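Local structure of RNA-binding protein RMD9, mitochondrial (Saccharomyces cerevisiae S288C, 7A9X) at residues 212-215 / 216-220; 240-243 / 244-247; 541-544 / 545-549. The protein binds the dodecameric element in the 3'-UTRs of yeast mitochondrial mRNAs and takes part in the processing or stability of these transcripts. All coordinates share one frame; numbering follows the deposited sequence.

Contact 1: residues 212-215 / 216-220; sequences VGFM and LPLLY
P217 meets G213 and F214 at a proline kink in the helix 209-223, which lies in the inferred second pentatricopeptide repeat. A proline nitrogen has no hydrogen to give, so the bond that would normally run from position 217 to G213 O is missing, and the ring takes its place: P217 CD lies 3.3 Å from G213 O and also 3.3 Å from F214 O. Backbone bonds persist around this gap. L216 N donates to V212 O over 2.9 Å, though at a bent N-H...O angle of 140°, and L219 N donates to M215 O with a straighter 155°.

Apolar side chains spaced by one helical turn fill in the rest. V212 CG1 meets L216 CD2 at 4.1 Å, the two branched groups crossing at a slant. F214 carries its ring anti to the backbone N (chi1 168°), which brings the CE2 side of the ring forward to L218 CD1 at 3.7 Å, approached obliquely. M215 bends at its second torsion; its terminal CE reaches the edge of the F214 ring, in the ring plane, while SD stays 4.2 Å from L218 CD1. The three residues thus form one apolar cluster, with L218 CD1 touching both the ring and the thioether.

The same cluster packs against the preceding helices. F214 and M215 pack on L175 of helix 168-180, and M215 and L218 both meet C187 of helix 184-193. L216 serves another interface, meeting V254 of helix 245-257, so the kinked helix packs between helices 168-180 and 184-193 and helix 245-257, the first helix of the next inferred repeat.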
loop_
_atom_site.group_PDB
_atom_site.type_symbol
_atom_site.label_atom_id
_atom_site.label_comp_id
_atom_site.label_asym_id
_atom_site.label_seq_id
_atom_site.Cartn_x
_atom_site.Cartn_y
_atom_site.Cartn_z
ATOM N N VAL A 212 5.198 -16.074 -20.815
ATOM C CA VAL A 212 5.615 -14.972 -21.678
ATOM C C VAL A 212 4.676 -13.785 -21.513
ATOM O O VAL A 212 5.111 -12.627 -21.499
ATOM C CB VAL A 212 5.684 -15.435 -23.147
ATOM C CG1 VAL A 212 6.095 -14.280 -24.051
ATOM C CG2 VAL A 212 6.647 -16.602 -23.291
ATOM N N GLY A 213 3.375 -14.056 -21.375
ATOM C CA GLY A 213 2.417 -12.981 -21.177
ATOM C C GLY A 213 2.718 -12.147 -19.948
ATOM O O GLY A 213 2.641 -10.918 -19.990
ATOM N N PHE A 214 3.067 -12.799 -18.834
ATOM C CA PHE A 214 3.468 -12.039 -17.656
ATOM C C PHE A 214 4.727 -11.233 -17.924
ATOM O O PHE A 214 4.883 -10.133 -17.383
ATOM C CB PHE A 214 3.703 -12.961 -16.458
ATOM C CG PHE A 214 4.381 -12.273 -15.302
ATOM C CD1 PHE A 214 3.635 -11.593 -14.353
ATOM C CD2 PHE A 214 5.765 -12.274 -15.181
ATOM C CE1 PHE A 214 4.251 -10.943 -13.301
ATOM C CE2 PHE A 214 6.386 -11.621 -14.135
ATOM C CZ PHE A 214 5.628 -10.958 -13.191
ATOM N N MET A 215 5.636 -11.768 -18.743
ATOM C CA MET A 215 6.947 -11.151 -18.904
ATOM C C MET A 215 6.920 -9.947 -19.836
ATOM O O MET A 215 7.734 -9.031 -19.670
ATOM C CB MET A 215 7.950 -12.188 -19.410
ATOM C CG MET A 215 8.539 -13.031 -18.300
ATOM S SD MET A 215 9.442 -11.981 -17.147
ATOM C CE MET A 215 9.319 -12.933 -15.642
ATOM N N LEU A 216 5.997 -9.927 -20.801
ATOM C CA LEU A 216 5.975 -8.856 -21.795
ATOM C C LEU A 216 5.935 -7.461 -21.180
ATOM O O LEU A 216 6.735 -6.610 -21.600
ATOM C CB LEU A 216 4.805 -9.075 -22.761
ATOM C CG LEU A 216 4.876 -10.305 -23.662
ATOM C CD1 LEU A 216 3.599 -10.452 -24.472
ATOM C CD2 LEU A 216 6.088 -10.226 -24.576
ATOM N N PRO A 217 5.062 -7.152 -20.211
ATOM C CA PRO A 217 5.096 -5.797 -19.630
ATOM C C PRO A 217 6.415 -5.452 -18.963
ATOM O O PRO A 217 6.824 -4.283 -18.993
ATOM C CB PRO A 217 3.942 -5.824 -18.619
ATOM C CG PRO A 217 3.028 -6.878 -19.122
ATOM C CD PRO A 217 3.929 -7.931 -19.684
ATOM N N LEU A 218 7.097 -6.428 -18.360
ATOM C CA LEU A 218 8.396 -6.147 -17.755
ATOM C C LEU A 218 9.463 -5.930 -18.819
ATOM O O LEU A 218 10.357 -5.093 -18.648
ATOM C CB LEU A 218 8.803 -7.284 -16.818
ATOM C CG LEU A 218 7.871 -7.584 -15.645
ATOM C CD1 LEU A 218 8.505 -8.617 -14.730
ATOM C CD2 LEU A 218 7.536 -6.316 -14.878
ATOM N N LEU A 219 9.387 -6.675 -19.925
ATOM C CA LEU A 219 10.374 -6.523 -20.989
ATOM C C LEU A 219 10.202 -5.197 -21.718
ATOM O O LEU A 219 11.192 -4.554 -22.089
ATOM C CB LEU A 219 10.275 -7.692 -21.970
ATOM C CG LEU A 219 10.570 -9.076 -21.389
ATOM C CD1 LEU A 219 10.543 -10.138 -22.477
ATOM C CD2 LEU A 219 11.908 -9.079 -20.666
ATOM N N TYR A 220 8.957 -4.770 -21.936
ATOM C CA TYR A 220 8.734 -3.485 -22.587
ATOM C C TYR A 220 9.162 -2.326 -21.698
ATOM O O TYR A 220 9.615 -1.293 -22.204
ATOM C CB TYR A 220 7.267 -3.327 -22.983
ATOM C CG TYR A 220 6.983 -1.981 -23.604
ATOM C CD1 TYR A 220 7.337 -1.717 -24.922
ATOM C CD2 TYR A 220 6.384 -0.965 -22.869
ATOM C CE1 TYR A 220 7.090 -0.485 -25.495
ATOM C CE2 TYR A 220 6.133 0.271 -23.433
ATOM C CZ TYR A 220 6.488 0.504 -24.747
ATOM O OH TYR A 220 6.241 1.732 -25.313
#

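Contact 2: residues 240-243 / 244-247; sequences KEFI and HPNL. With nucleotides of chain B.
The H244 imidazole and the F242 phenyl ring meet beside the RNA backbone. One face of the imidazole carries P245 CD, displaced toward the rim, and three polar atoms gather at its edge, near the ring plane. NE2 donates to OP2 of A3 of chain B at 2.6 Å (N-H...O angle 153°); ND1 accepts from N246 N at 3.0 Å; and OP1 of A2 of chain B lies 3.6 Å from CD2. Over one face of the phenyl ring sits H244 N, again offset to the rim, while the same OP1 of A2 approaches the phenyl edge, 3.4 Å from F242 CE2. CZ of F242 rests 3.9 Å from H244 CA.

H244 is the N-cap of helix 245-257, in the inferred third pentatricopeptide repeat, and its ring serves cap and phosphate together. With ND1 accepting and NE2 donating, the imidazole is consistent with the neutral NE2-H form, its rotation fixed by a bond at each nitrogen. With CG anti to the backbone N (chi1 -164°) and the ring turned by chi2 -75°, ND1 faces N246 and NE2 faces the RNA.

A water accepts from H244 N at 2.8 Å and donates to F242 O, bridging across I243 in the extended run before the helix. I243 CG2 touches L247 CD2 at 4.2 Å. N246 ND2 is hydrogen-bonded to K210 O of helix 209-223.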
loop_
_atom_site.group_PDB
_atom_site.type_symbol
_atom_site.label_atom_id
_atom_site.label_comp_id
_atom_site.label_asym_id
_atom_site.label_seq_id
_atom_site.Cartn_x
_atom_site.Cartn_y
_atom_site.Cartn_z
ATOM N N LYS A 240 -6.119 -19.183 -35.418
ATOM C CA LYS A 240 -7.240 -20.026 -35.026
ATOM C C LYS A 240 -6.881 -20.990 -33.906
ATOM O O LYS A 240 -7.756 -21.720 -33.429
ATOM C CB LYS A 240 -7.761 -20.813 -36.230
ATOM C CG LYS A 240 -8.401 -19.954 -37.304
ATOM C CD LYS A 240 -9.043 -20.817 -38.374
ATOM C CE LYS A 240 -9.753 -19.971 -39.416
ATOM N NZ LYS A 240 -10.482 -20.811 -40.406
ATOM N N GLU A 241 -5.621 -21.015 -33.482
ATOM C CA GLU A 241 -5.190 -21.895 -32.410
ATOM C C GLU A 241 -5.502 -21.272 -31.051
ATOM O O GLU A 241 -5.919 -20.116 -30.946
ATOM C CB GLU A 241 -3.696 -22.194 -32.535
ATOM C CG GLU A 241 -3.301 -22.826 -33.857
ATOM C CD GLU A 241 -1.844 -23.242 -33.885
ATOM O OE1 GLU A 241 -1.239 -23.354 -32.798
ATOM O OE2 GLU A 241 -1.303 -23.453 -34.991
ATOM N N PHE A 242 -5.300 -22.062 -29.998
ATOM C CA PHE A 242 -5.553 -21.587 -28.644
ATOM C C PHE A 242 -4.486 -20.577 -28.242
ATOM O O PHE A 242 -3.287 -20.866 -28.310
ATOM C CB PHE A 242 -5.583 -22.755 -27.663
ATOM C CG PHE A 242 -5.573 -22.331 -26.220
ATOM C CD1 PHE A 242 -6.708 -21.792 -25.635
ATOM C CD2 PHE A 242 -4.429 -22.469 -25.452
ATOM C CE1 PHE A 242 -6.701 -21.397 -24.308
ATOM C CE2 PHE A 242 -4.414 -22.078 -24.123
ATOM C CZ PHE A 242 -5.551 -21.542 -23.550
ATOM N N ILE A 243 -4.924 -19.394 -27.822
ATOM C CA ILE A 243 -4.039 -18.322 -27.380
ATOM C C ILE A 243 -4.339 -18.051 -25.914
ATOM O O ILE A 243 -5.464 -17.672 -25.564
ATOM C CB ILE A 243 -4.220 -17.056 -28.228
ATOM C CG1 ILE A 243 -3.983 -17.375 -29.706
ATOM C CG2 ILE A 243 -3.282 -15.959 -27.747
ATOM C CD1 ILE A 243 -4.671 -16.423 -30.651
ATOM N N HIS A 244 -3.339 -18.242 -25.060
ATOM C CA HIS A 244 -3.582 -18.169 -23.629
ATOM C C HIS A 244 -4.004 -16.756 -23.236
ATOM O O HIS A 244 -3.393 -15.778 -23.684
ATOM C CB HIS A 244 -2.343 -18.581 -22.836
ATOM C CG HIS A 244 -2.633 -18.881 -21.398
ATOM N ND1 HIS A 244 -2.881 -17.895 -20.467
ATOM C CD2 HIS A 244 -2.735 -20.057 -20.736
ATOM C CE1 HIS A 244 -3.116 -18.451 -19.292
ATOM N NE2 HIS A 244 -3.032 -19.762 -19.427
ATOM N N PRO A 245 -5.040 -16.615 -22.407
ATOM C CA PRO A 245 -5.499 -15.272 -22.016
ATOM C C PRO A 245 -4.417 -14.408 -21.394
ATOM O O PRO A 245 -4.420 -13.189 -21.599
ATOM C CB PRO A 245 -6.620 -15.570 -21.012
ATOM C CG PRO A 245 -7.097 -16.934 -21.371
ATOM C CD PRO A 245 -5.901 -17.682 -21.868
ATOM N N ASN A 246 -3.490 -14.997 -20.637
ATOM C CA ASN A 246 -2.430 -14.197 -20.033
ATOM C C ASN A 246 -1.469 -13.657 -21.085
ATOM O O ASN A 246 -0.804 -12.641 -20.851
ATOM C CB ASN A 246 -1.674 -15.019 -18.988
ATOM C CG ASN A 246 -1.042 -14.153 -17.914
ATOM O OD1 ASN A 246 -1.581 -13.109 -17.552
ATOM N ND2 ASN A 246 0.109 -14.583 -17.403
ATOM N N LEU A 247 -1.370 -14.323 -22.240
ATOM C CA LEU A 247 -0.599 -13.762 -23.344
ATOM C C LEU A 247 -1.315 -12.559 -23.945
ATOM O O LEU A 247 -0.681 -11.546 -24.262
ATOM C CB LEU A 247 -0.342 -14.831 -24.409
ATOM C CG LEU A 247 0.573 -14.450 -25.576
ATOM C CD1 LEU A 247 1.934 -13.993 -25.075
ATOM C CD2 LEU A 247 0.723 -15.613 -26.549
ATOM P P A B 3 -5.397 -20.835 -16.926
ATOM O OP1 A B 3 -5.984 -19.471 -16.981
ATOM O OP2 A B 3 -3.989 -21.051 -17.348
ATOM O "O5'" A B 3 -5.540 -21.361 -15.432
ATOM C "C5'" A B 3 -6.782 -21.300 -14.751
ATOM C "C4'" A B 3 -6.727 -22.069 -13.458
ATOM O "O4'" A B 3 -6.471 -23.468 -13.737
ATOM C "C3'" A B 3 -5.615 -21.668 -12.500
ATOM O "O3'" A B 3 -5.958 -20.533 -11.722
ATOM C "C2'" A B 3 -5.403 -22.936 -11.681
ATOM O "O2'" A B 3 -6.391 -23.052 -10.666
ATOM C "C1'" A B 3 -5.656 -24.023 -12.728
ATOM N N9 A B 3 -4.410 -24.508 -13.348
ATOM C C8 A B 3 -3.786 -24.026 -14.473
ATOM N N7 A B 3 -2.686 -24.668 -14.784
ATOM C C5 A B 3 -2.579 -25.639 -13.798
ATOM C C6 A B 3 -1.628 -26.647 -13.560
ATOM N N6 A B 3 -0.558 -26.853 -14.330
ATOM N N1 A B 3 -1.815 -27.449 -12.488
ATOM C C2 A B 3 -2.887 -27.245 -11.713
ATOM N N3 A B 3 -3.850 -26.333 -11.833
ATOM C C4 A B 3 -3.633 -25.553 -12.906
ATOM P P A B 2 -2.647 -24.505 -20.798
ATOM O OP1 A B 2 -2.400 -23.432 -21.794
ATOM O OP2 A B 2 -1.520 -25.065 -20.008
ATOM O "O5'" A B 2 -3.746 -23.963 -19.782
ATOM C "C5'" A B 2 -4.963 -23.403 -20.257
ATOM C "C4'" A B 2 -6.113 -23.711 -19.333
ATOM O "O4'" A B 2 -6.241 -25.148 -19.179
ATOM C "C3'" A B 2 -5.976 -23.197 -17.907
ATOM O "O3'" A B 2 -6.330 -21.830 -17.777
ATOM C "C2'" A B 2 -6.879 -24.139 -17.121
ATOM O "O2'" A B 2 -8.239 -23.752 -17.248
ATOM C "C1'" A B 2 -6.680 -25.457 -17.873
ATOM N N9 A B 2 -5.686 -26.341 -17.229
ATOM C C8 A B 2 -4.470 -26.746 -17.723
ATOM N N7 A B 2 -3.814 -27.551 -16.921
ATOM C C5 A B 2 -4.656 -27.693 -15.827
ATOM C C6 A B 2 -4.538 -28.421 -14.629
ATOM N N6 A B 2 -3.481 -29.175 -14.319
ATOM N N1 A B 2 -5.559 -28.349 -13.746
ATOM C C2 A B 2 -6.620 -27.592 -14.056
ATOM N N3 A B 2 -6.846 -26.863 -15.147
ATOM C C4 A B 2 -5.815 -26.957 -16.006
HETATM O O HOH W 1 -1.333 -19.893 -26.059
#

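Contact 3: residues 541-544 / 545-549; sequences IELY and LKILK
Y544 and L548, one helical turn apart, make a CH-pi contact: L548 CG lies over one face of the tyrosine ring, 4.3 Å from its centroid and 16° off the ring normal. The leucine's CD1 leans toward the phenol end and comes 3.5 Å from Y544 CZ. Y544 CG is anti to the backbone N (chi1 167°), which swings the ring forward alongside the next turn. L545, the next residue, also touches the tyrosine ring, CD2 to Y544 CD2 at 4.1 Å.

Purely aliphatic contacts are spaced by one turn as well. L543 CG meets I547 CD1 at 3.9 Å, and I541 CG2 meets L545 CD1 at 4.3 Å.

Hydrogen bonding across the turn is regular. L545, K546, I547 and L548 donate in succession to the carbonyls of I541, E542, L543 and Y544, and the last of these, L548 N to Y544 O, measures 3.1 Å. At the polar end of the tyrosine, OH is engaged outside the helix by the backbone O of Y564.

L543 and I547 pack on L458 of helix 454-470, Y544 and L548 on helix 478-486, and E542 stays exposed. Such unbroken i to i+4 pairing is the mark of an ordinary alpha-helix, and helix 540-551 is an amphipathic one, packed into the C-terminal part of this all-helical protein, beyond the inferred repeats.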
loop_
_atom_site.group_PDB
_atom_site.type_symbol
_atom_site.label_atom_id
_atom_site.label_comp_id
_atom_site.label_asym_id
_atom_site.label_seq_id
_atom_site.Cartn_x
_atom_site.Cartn_y
_atom_site.Cartn_z
ATOM N N ILE A 541 11.506 24.223 22.276
ATOM C CA ILE A 541 12.516 23.170 22.361
ATOM C C ILE A 541 12.722 22.743 23.809
ATOM O O ILE A 541 12.954 21.561 24.099
ATOM C CB ILE A 541 13.830 23.635 21.706
ATOM C CG1 ILE A 541 13.619 23.859 20.207
ATOM C CG2 ILE A 541 14.941 22.627 21.947
ATOM C CD1 ILE A 541 14.871 24.258 19.468
ATOM N N GLU A 542 12.625 23.691 24.745
ATOM C CA GLU A 542 12.748 23.341 26.157
ATOM C C GLU A 542 11.587 22.466 26.616
ATOM O O GLU A 542 11.787 21.496 27.355
ATOM C CB GLU A 542 12.839 24.608 27.006
ATOM C CG GLU A 542 14.032 25.480 26.659
ATOM C CD GLU A 542 14.245 26.596 27.660
ATOM O OE1 GLU A 542 15.413 26.872 28.007
ATOM O OE2 GLU A 542 13.242 27.196 28.103
ATOM N N LEU A 543 10.366 22.790 26.184
ATOM C CA LEU A 543 9.224 21.938 26.498
ATOM C C LEU A 543 9.384 20.557 25.871
ATOM O O LEU A 543 9.020 19.542 26.478
ATOM C CB LEU A 543 7.930 22.596 26.017
ATOM C CG LEU A 543 6.649 21.801 26.277
ATOM C CD1 LEU A 543 6.391 21.675 27.770
ATOM C CD2 LEU A 543 5.465 22.441 25.577
ATOM N N TYR A 544 9.936 20.505 24.658
ATOM C CA TYR A 544 10.147 19.235 23.974
ATOM C C TYR A 544 11.111 18.343 24.748
ATOM O O TYR A 544 10.853 17.150 24.943
ATOM C CB TYR A 544 10.661 19.504 22.560
ATOM C CG TYR A 544 11.216 18.301 21.836
ATOM C CD1 TYR A 544 10.373 17.364 21.253
ATOM C CD2 TYR A 544 12.587 18.117 21.714
ATOM C CE1 TYR A 544 10.881 16.270 20.581
ATOM C CE2 TYR A 544 13.104 17.030 21.043
ATOM C CZ TYR A 544 12.246 16.110 20.476
ATOM O OH TYR A 544 12.756 15.024 19.807
ATOM N N LEU A 545 12.230 18.912 25.206
ATOM C CA LEU A 545 13.200 18.128 25.964
ATOM C C LEU A 545 12.679 17.774 27.350
ATOM O O LEU A 545 13.102 16.769 27.932
ATOM C CB LEU A 545 14.520 18.888 26.072
ATOM C CG LEU A 545 15.295 19.055 24.766
ATOM C CD1 LEU A 545 16.474 19.990 24.969
ATOM C CD2 LEU A 545 15.764 17.703 24.250
ATOM N N LYS A 546 11.771 18.585 27.894
ATOM C CA LYS A 546 11.199 18.276 29.199
ATOM C C LYS A 546 10.259 17.080 29.119
ATOM O O LYS A 546 10.276 16.211 29.998
ATOM C CB LYS A 546 10.469 19.500 29.750
ATOM C CG LYS A 546 9.709 19.239 31.036
ATOM C CD LYS A 546 8.941 20.471 31.471
ATOM C CE LYS A 546 9.878 21.633 31.741
ATOM N NZ LYS A 546 9.134 22.826 32.222
ATOM N N ILE A 547 9.442 17.015 28.067
ATOM C CA ILE A 547 8.509 15.903 27.919
ATOM C C ILE A 547 9.254 14.615 27.597
ATOM O O ILE A 547 8.883 13.534 28.071
ATOM C CB ILE A 547 7.457 16.234 26.847
ATOM C CG1 ILE A 547 6.714 17.520 27.215
ATOM C CG2 ILE A 547 6.478 15.090 26.696
ATOM C CD1 ILE A 547 5.744 17.987 26.160
ATOM N N LEU A 548 10.315 14.705 26.789
ATOM C CA LEU A 548 11.117 13.525 26.481
ATOM C C LEU A 548 11.676 12.898 27.750
ATOM O O LEU A 548 11.542 11.688 27.971
ATOM C CB LEU A 548 12.254 13.891 25.527
ATOM C CG LEU A 548 11.936 14.080 24.046
ATOM C CD1 LEU A 548 13.229 14.294 23.280
ATOM C CD2 LEU A 548 11.175 12.884 23.499
ATOM N N LYS A 549 12.306 13.711 28.601
ATOM C CA LYS A 549 12.878 13.188 29.834
ATOM C C LYS A 549 11.796 12.757 30.816
ATOM O O LYS A 549 11.998 11.804 31.577
ATOM C CB LYS A 549 13.794 14.235 30.465
ATOM C CG LYS A 549 14.833 13.668 31.415
ATOM C CD LYS A 549 15.882 14.712 31.755
ATOM C CE LYS A 549 16.982 14.129 32.624
ATOM N NZ LYS A 549 16.464 13.670 33.942
#

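In the fold
All three contacts are local, each confined to one uninterrupted run of residues, so they follow in series and none nests within or crosses another. Contact 1 comes first, inside helix 209-223. Contact 2 then joins the loop after helix 227-237 to the first turn of helix 245-257. The two meet in space: their centres are about 15 Å apart, and L216 CD1 meets L247 CD1 at 4.0 Å, tying consecutive inferred repeats together. Contact 3 lies far along the chain in helix 540-551, on the opposite side of the chain's centre and about 66 Å from contact 2, centre to centre. RNA touches contact 2 directly, whereas contacts 1 and 3 lie close to it.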